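Local coordinates for hypothetical protein PH1313 (Pyrococcus horikoshii, PDB 1VBK) that is of uncharacterised function but, as a THUMP-domain relative of ThiI, probably binds RNA and ATP, at residues Val239-Glu242 / Arg246-Lys249. Residues are numbered along the deposited sequence; the frame is centred on the assembly and turned at random.
Sequences VVAE and RVLK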
loop_
_atom_site.group_PDB
_atom_site.type_symbol
_atom_site.label_atom_id
_atom_site.label_comp_id
_atom_site.label_asym_id
_atom_site.label_seq_id
_atom_site.Cartn_x
_atom_site.Cartn_y
_atom_site.Cartn_z
ATOM N N VAL A 239 7.683 -8.308 14.677
ATOM C CA VAL A 239 8.581 -8.904 13.696
ATOM C C VAL A 239 10.016 -8.532 14.041
ATOM O O VAL A 239 10.337 -7.357 14.196
ATOM C CB VAL A 239 8.278 -8.393 12.273
ATOM C CG1 VAL A 239 9.324 -8.915 11.297
ATOM C CG2 VAL A 239 6.887 -8.832 11.848
ATOM N N VAL A 240 10.872 -9.537 14.175
ATOM C CA VAL A 240 12.276 -9.301 14.487
ATOM C C VAL A 240 13.073 -9.421 13.193
ATOM O O VAL A 240 13.054 -10.464 12.545
ATOM C CB VAL A 240 12.806 -10.339 15.507
ATOM C CG1 VAL A 240 14.239 -10.011 15.893
ATOM C CG2 VAL A 240 11.916 -10.360 16.735
ATOM N N ALA A 241 13.760 -8.349 12.808
ATOM C CA ALA A 241 14.563 -8.359 11.587
ATOM C C ALA A 241 16.037 -8.326 11.959
ATOM O O ALA A 241 16.512 -7.362 12.555
ATOM C CB ALA A 241 14.210 -7.160 10.712
ATOM N N GLU A 242 16.756 -9.386 11.602
ATOM C CA GLU A 242 18.176 -9.510 11.914
ATOM C C GLU A 242 19.061 -8.536 11.136
ATOM O O GLU A 242 20.184 -8.255 11.550
ATOM C CB GLU A 242 18.652 -10.944 11.647
ATOM C CG GLU A 242 18.595 -11.357 10.176
ATOM C CD GLU A 242 17.233 -11.878 9.751
ATOM O OE1 GLU A 242 16.203 -11.324 10.196
ATOM O OE2 GLU A 242 17.195 -12.844 8.956
ATOM N N ARG A 246 15.958 -7.747 5.570
ATOM C CA ARG A 246 14.707 -8.351 6.023
ATOM C C ARG A 246 13.593 -7.306 6.159
ATOM O O ARG A 246 12.415 -7.614 5.972
ATOM C CB ARG A 246 14.920 -9.063 7.364
ATOM C CG ARG A 246 15.934 -10.205 7.309
ATOM C CD ARG A 246 15.455 -11.344 6.408
ATOM N NE ARG A 246 14.129 -11.820 6.798
ATOM C CZ ARG A 246 13.453 -12.776 6.162
ATOM N NH1 ARG A 246 13.974 -13.371 5.097
ATOM N NH2 ARG A 246 12.246 -13.130 6.585
ATOM N N VAL A 247 13.962 -6.072 6.491
ATOM C CA VAL A 247 12.980 -5.000 6.624
ATOM C C VAL A 247 12.423 -4.650 5.238
ATOM O O VAL A 247 11.213 -4.480 5.068
ATOM C CB VAL A 247 13.611 -3.734 7.251
ATOM C CG1 VAL A 247 12.582 -2.617 7.317
ATOM C CG2 VAL A 247 14.138 -4.052 8.649
ATOM N N LEU A 248 13.309 -4.537 4.253
ATOM C CA LEU A 248 12.888 -4.226 2.891
ATOM C C LEU A 248 12.006 -5.358 2.373
ATOM O O LEU A 248 11.014 -5.113 1.693
ATOM C CB LEU A 248 14.102 -4.046 1.975
ATOM C CG LEU A 248 14.977 -2.824 2.280
ATOM C CD1 LEU A 248 16.251 -2.868 1.438
ATOM C CD2 LEU A 248 14.186 -1.553 2.006
ATOM N N LYS A 249 12.368 -6.596 2.700
ATOM C CA LYS A 249 11.578 -7.745 2.269
ATOM C C LYS A 249 10.169 -7.661 2.849
ATOM O O LYS A 249 9.192 -7.942 2.159
ATOM C CB LYS A 249 12.239 -9.055 2.717
ATOM C CG LYS A 249 11.469 -10.310 2.318
ATOM C CD LYS A 249 12.229 -11.572 2.719
ATOM C CE LYS A 249 11.418 -12.830 2.442
ATOM N NZ LYS A 249 11.044 -12.945 1.006
#
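Ala241 meets the first turn of the following helix with its single methyl: CB lies 3.7 Å from Val247 CG2 and 3.9 Å from Arg246 CB, touching two successive helical residues. So small a side chain suits a place where strand and helix backbones come close, the CA atoms of Ala241 and Arg246 being 5.6 Å apart. Val247 offers a compact, beta-branched apolar surface; with CG1 anti to the backbone N (chi1 177°), CG2 is the branch that reaches the alanine.

Nearer solvent, Glu242 lays its carboxylate against the aliphatic part of Arg246. The glutamate chain bends at chi2 (-85°), bringing OE1 to 3.1 Å from Arg246 CG, while Glu242 OE2 sits 3.4 Å from Arg246 CD. The carboxylate and guanidinium planes are 26° apart, yet no N-H of the arginine points at the acid. Glu242 OE2 stands well out of the guanidinium plane, 3.9 Å from Arg246 NE, making this a long salt bridge of charge attraction alone. Long, flexible side chains of opposite charge suit this exposed margin.

Strand 239-241 turns directly into helix 244-254, a local beta-alpha unit of the ThiI-family domain. The strand forms one edge of the chain's five-stranded parallel sheet, hydrogen-bonded through its backbone to the parallel strand 204-210, whose Ile210 also touches Val247; Leu248 packs on Trp21 of the second subunit.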